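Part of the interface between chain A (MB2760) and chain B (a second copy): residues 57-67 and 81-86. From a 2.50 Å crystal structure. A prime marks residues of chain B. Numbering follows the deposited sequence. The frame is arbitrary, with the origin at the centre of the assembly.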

ATOM      1  N   GLY A  57     -19.528   4.577 -13.750  1.00 40.68           N
ATOM      2  CA  GLY A  57     -20.230   3.930 -12.655  1.00 39.53           C
ATOM      3  C   GLY A  57     -21.096   2.730 -13.009  1.00 39.22           C
ATOM      4  O   GLY A  57     -21.132   1.775 -12.238  1.00 37.80           O
ATOM      5  N   ARG A  58     -21.815   2.788 -14.140  1.00 40.75           N
ATOM      6  CA  ARG A  58     -22.585   1.646 -14.668  1.00 41.15           C
ATOM      7  C   ARG A  58     -21.691   0.471 -15.018  1.00 40.19           C
ATOM      8  O   ARG A  58     -22.036  -0.655 -14.717  1.00 39.27           O
ATOM      9  CB  ARG A  58     -23.187   1.921 -16.027  1.00 43.49           C
ATOM     10  CG  ARG A  58     -24.290   2.833 -16.395  1.00 46.08           C
ATOM     11  CD  ARG A  58     -25.574   2.801 -15.883  1.00 49.66           C
ATOM     12  NE  ARG A  58     -25.344   4.026 -15.304  1.00 53.29           N
ATOM     13  CZ  ARG A  58     -25.059   4.017 -14.069  1.00 51.89           C
ATOM     14  NH1 ARG A  58     -25.144   2.874 -13.459  1.00 50.45           N
ATOM     15  NH2 ARG A  58     -24.730   5.094 -13.479  1.00 51.50           N
ATOM     16  N   ARG A  59     -20.598   0.730 -15.738  1.00 40.59           N
ATOM     17  CA  ARG A  59     -19.655  -0.325 -16.067  1.00 40.71           C
ATOM     18  C   ARG A  59     -19.103  -1.004 -14.800  1.00 38.65           C
ATOM     19  O   ARG A  59     -19.081  -2.243 -14.698  1.00 38.30           O
ATOM     20  CB  ARG A  59     -18.512   0.189 -16.955  1.00 42.12           C
ATOM     21  CG  ARG A  59     -17.953  -0.954 -17.746  1.00 46.22           C
ATOM     22  CD  ARG A  59     -16.603  -0.829 -18.319  1.00 52.72           C
ATOM     23  NE  ARG A  59     -16.259   0.427 -18.926  1.00 59.30           N
ATOM     24  CZ  ARG A  59     -15.274   0.581 -19.795  1.00 63.25           C
ATOM     25  NH1 ARG A  59     -14.598  -0.396 -20.199  1.00 63.27           N
ATOM     26  NH2 ARG A  59     -14.941   1.707 -20.300  1.00 64.77           N
ATOM     27  N   THR A  60     -18.675  -0.197 -13.833  1.00 37.19           N
ATOM     28  CA  THR A  60     -18.097  -0.736 -12.603  1.00 35.35           C
ATOM     29  C   THR A  60     -19.135  -1.544 -11.821  1.00 34.91           C
ATOM     30  O   THR A  60     -18.873  -2.677 -11.380  1.00 33.79           O
ATOM     31  CB  THR A  60     -17.503   0.383 -11.702  1.00 34.93           C
ATOM     32  OG1 THR A  60     -16.485   1.079 -12.416  1.00 34.05           O
ATOM     33  CG2 THR A  60     -16.926  -0.189 -10.432  1.00 31.53           C
ATOM     34  N   ALA A  61     -20.314  -0.951 -11.668  1.00 35.31           N
ATOM     35  CA  ALA A  61     -21.416  -1.598 -10.990  1.00 35.21           C
ATOM     36  C   ALA A  61     -21.774  -2.949 -11.621  1.00 35.68           C
ATOM     37  O   ALA A  61     -21.948  -3.916 -10.893  1.00 35.23           O
ATOM     38  CB  ALA A  61     -22.606  -0.687 -10.945  1.00 36.35           C
ATOM     39  N   THR A  62     -21.881  -3.043 -12.949  1.00 36.64           N
ATOM     40  CA  THR A  62     -22.226  -4.338 -13.534  1.00 37.57           C
ATOM     41  C   THR A  62     -21.070  -5.361 -13.479  1.00 37.33           C
ATOM     42  O   THR A  62     -21.301  -6.550 -13.303  1.00 37.23           O
ATOM     43  CB  THR A  62     -23.043  -4.259 -14.889  1.00 39.27           C
ATOM     44  OG1 THR A  62     -22.338  -4.816 -16.004  1.00 39.25           O
ATOM     45  CG2 THR A  62     -23.450  -2.905 -15.189  1.00 39.39           C
ATOM     46  N   LEU A  63     -19.834  -4.882 -13.528  1.00 37.28           N
ATOM     47  CA  LEU A  63     -18.681  -5.748 -13.319  1.00 37.27           C
ATOM     48  C   LEU A  63     -18.683  -6.390 -11.944  1.00 36.26           C
ATOM     49  O   LEU A  63     -18.410  -7.591 -11.819  1.00 35.70           O
ATOM     50  CB  LEU A  63     -17.391  -4.971 -13.511  1.00 37.40           C
ATOM     51  CG  LEU A  63     -16.158  -5.833 -13.288  1.00 39.75           C
ATOM     52  CD1 LEU A  63     -15.837  -6.600 -14.585  1.00 43.40           C
ATOM     53  CD2 LEU A  63     -14.993  -4.959 -12.863  1.00 41.25           C
ATOM     54  N   LEU A  64     -18.970  -5.589 -10.913  1.00 35.74           N
ATOM     55  CA  LEU A  64     -19.087  -6.124  -9.552  1.00 35.62           C
ATOM     56  C   LEU A  64     -20.280  -7.083  -9.427  1.00 36.46           C
ATOM     57  O   LEU A  64     -20.141  -8.184  -8.891  1.00 36.31           O
ATOM     58  CB  LEU A  64     -19.153  -5.005  -8.509  1.00 34.94           C
ATOM     59  CG  LEU A  64     -17.921  -4.097  -8.459  1.00 35.23           C
ATOM     60  CD1 LEU A  64     -18.264  -2.760  -7.745  1.00 36.19           C
ATOM     61  CD2 LEU A  64     -16.706  -4.798  -7.834  1.00 32.73           C
ATOM     62  N   ARG A  65     -21.431  -6.670  -9.952  1.00 37.43           N
ATOM     63  CA  ARG A  65     -22.653  -7.493  -9.917  1.00 39.35           C
ATOM     64  C   ARG A  65     -22.385  -8.869 -10.513  1.00 39.93           C
ATOM     65  O   ARG A  65     -22.812  -9.878  -9.976  1.00 40.17           O
ATOM     66  CB  ARG A  65     -23.814  -6.810 -10.656  1.00 39.83           C
ATOM     67  CG  ARG A  65     -25.121  -7.575 -10.618  1.00 41.29           C
ATOM     68  CD  ARG A  65     -26.190  -6.884 -11.489  1.00 42.74           C
ATOM     69  NE  ARG A  65     -26.635  -5.605 -10.929  1.00 43.87           N
ATOM     70  CZ  ARG A  65     -27.672  -5.443 -10.095  1.00 45.65           C
ATOM     71  NH1 ARG A  65     -28.408  -6.468  -9.683  1.00 44.47           N
ATOM     72  NH2 ARG A  65     -27.971  -4.235  -9.655  1.00 46.64           N
ATOM     73  N   ARG A  66     -21.621  -8.898 -11.603  1.00 40.46           N
ATOM     74  CA  ARG A  66     -21.354 -10.146 -12.317  1.00 41.49           C
ATOM     75  C   ARG A  66     -20.349 -11.089 -11.683  1.00 41.59           C
ATOM     76  O   ARG A  66     -20.213 -12.207 -12.126  1.00 41.95           O
ATOM     77  CB  ARG A  66     -20.963  -9.830 -13.737  1.00 41.75           C
ATOM     78  CG  ARG A  66     -22.173  -9.387 -14.460  1.00 42.65           C
ATOM     79  CD  ARG A  66     -21.930  -9.114 -15.872  1.00 42.90           C
ATOM     80  NE  ARG A  66     -23.200  -8.677 -16.424  1.00 43.48           N
ATOM     81  CZ  ARG A  66     -23.359  -8.156 -17.630  1.00 43.76           C
ATOM     82  NH1 ARG A  66     -22.319  -8.006 -18.377  1.00 43.25           N
ATOM     83  NH2 ARG A  66     -24.530  -7.763 -18.086  1.00 42.76           N
HETATM   84  N   MSE A  67     -19.674 -10.632 -10.638  1.00 41.52           N
HETATM   85  CA  MSE A  67     -18.777 -11.457  -9.854  1.00 42.85           C
HETATM   86  C   MSE A  67     -19.494 -12.269  -8.773  1.00 42.59           C
HETATM   87  O   MSE A  67     -18.927 -13.208  -8.230  1.00 42.63           O
HETATM   88  CB  MSE A  67     -17.721 -10.571  -9.232  1.00 41.71           C
HETATM   89  CG  MSE A  67     -16.583 -10.358 -10.171  1.00 43.20           C
HETATM   90 SE   MSE A  67     -15.393  -9.179  -9.338  0.63 44.23          SE
HETATM   91  CE  MSE A  67     -15.692  -7.664 -10.290  1.00 45.31           C
TER
ATOM     92  N   GLY B  81     -32.015  -6.800 -23.193  1.00 35.52           N
ATOM     93  CA  GLY B  81     -31.223  -6.928 -21.957  1.00 36.64           C
ATOM     94  C   GLY B  81     -30.271  -5.755 -21.774  1.00 36.26           C
ATOM     95  O   GLY B  81     -29.989  -4.997 -22.704  1.00 35.23           O
ATOM     96  N   ALA B  82     -29.766  -5.592 -20.566  1.00 38.23           N
ATOM     97  CA  ALA B  82     -28.875  -4.464 -20.284  1.00 38.78           C
ATOM     98  C   ALA B  82     -27.496  -4.931 -19.912  1.00 39.72           C
ATOM     99  O   ALA B  82     -27.325  -6.043 -19.422  1.00 40.72           O
ATOM    100  CB  ALA B  82     -29.445  -3.596 -19.174  1.00 39.75           C
ATOM    101  N   ASP B  83     -26.518  -4.074 -20.156  1.00 40.27           N
ATOM    102  CA  ASP B  83     -25.165  -4.265 -19.635  1.00 42.35           C
ATOM    103  C   ASP B  83     -24.704  -2.909 -19.190  1.00 42.83           C
ATOM    104  O   ASP B  83     -24.166  -2.153 -19.999  1.00 41.57           O
ATOM    105  CB  ASP B  83     -24.274  -4.818 -20.744  1.00 41.75           C
ATOM    106  CG  ASP B  83     -22.775  -4.915 -20.379  1.00 44.64           C
ATOM    107  OD1 ASP B  83     -22.305  -4.608 -19.242  1.00 48.73           O
ATOM    108  OD2 ASP B  83     -22.038  -5.311 -21.306  1.00 45.48           O
ATOM    109  N   GLY B  84     -24.949  -2.603 -17.911  1.00 44.80           N
ATOM    110  CA  GLY B  84     -24.689  -1.265 -17.362  1.00 46.03           C
ATOM    111  C   GLY B  84     -25.530  -0.219 -18.053  1.00 44.52           C
ATOM    112  O   GLY B  84     -26.752  -0.244 -17.957  1.00 44.88           O
ATOM    113  N   ALA B  85     -24.858   0.670 -18.780  1.00 43.37           N
ATOM    114  CA  ALA B  85     -25.531   1.741 -19.514  1.00 42.01           C
ATOM    115  C   ALA B  85     -25.971   1.288 -20.893  1.00 39.42           C
ATOM    116  O   ALA B  85     -26.767   1.971 -21.527  1.00 38.94           O
ATOM    117  CB  ALA B  85     -24.632   2.981 -19.625  1.00 42.77           C
ATOM    118  N   ALA B  86     -25.450   0.155 -21.359  1.00 37.27           N
ATOM    119  CA  ALA B  86     -25.832  -0.348 -22.672  1.00 34.73           C
ATOM    120  C   ALA B  86     -27.118  -1.181 -22.606  1.00 33.42           C
ATOM    121  O   ALA B  86     -27.400  -1.831 -21.605  1.00 34.20           O
ATOM    122  CB  ALA B  86     -24.686  -1.148 -23.325  1.00 33.48           C
TER

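A helix of chain A, beginning at Gly57, packs against a tight turn of chain B. The turn is type II' and runs from Asp83′ to Ala86′, just where a strand ends. Its backbone closes on itself: Asp83′ N donates to Ala86′ O at 2.8 Å, and Ala86′ N donates to Asp83′ O at 3.0 Å. Along the helix, backbone N-H groups pair with carbonyls four residues earlier, as in Ala61 N to Gly57 O at 2.9 Å and Arg65 N to Ala61 O at 3.0 Å. No backbone-to-backbone hydrogen bond crosses the interface, so the bonding between chains falls to side chains.

Arg58, Thr62 and Arg66 lie four residues apart, about one helical turn each, and the CA-to-CB bonds of all three point toward the chain B stretch. The backbones come closest at Arg58 and Gly84′, with their CA atoms 4.5 Å apart. Gly84′ has a positive phi, which favours glycine. A CB there would point at the helix and lie tight against Arg58 O. The aliphatic part of Arg58 covers the turn, with its CG 3.3 Å from Ala85′ CB. Its NH2 is hydrogen-bonded elsewhere in the structure.

Asp83′ supplies the hydrogen bond and the salt bridge between the stretches. Its CB points sideways, but the carboxylate comes nearer the helix. Thr62 OG1 donates a weak hydrogen bond to Asp83′ OD1 at 3.2 Å. The same oxygen forms a salt bridge with Arg66, with NH1 to OD1 at 3.5 Å. OD1 lies well out of the guanidinium plane, so this pairing rests on charge and no N-H points at it. The other carboxylate oxygen, OD2, is hydrogen-bonded elsewhere. Both NH1 and NH2 of Arg66 also find hydrogen-bond partners elsewhere. Ala82′ O sits at the guanidinium edge, 3.5 Å from Arg66 NH2, a close approach and not a hydrogen bond. The two stretches together bury 266 Å².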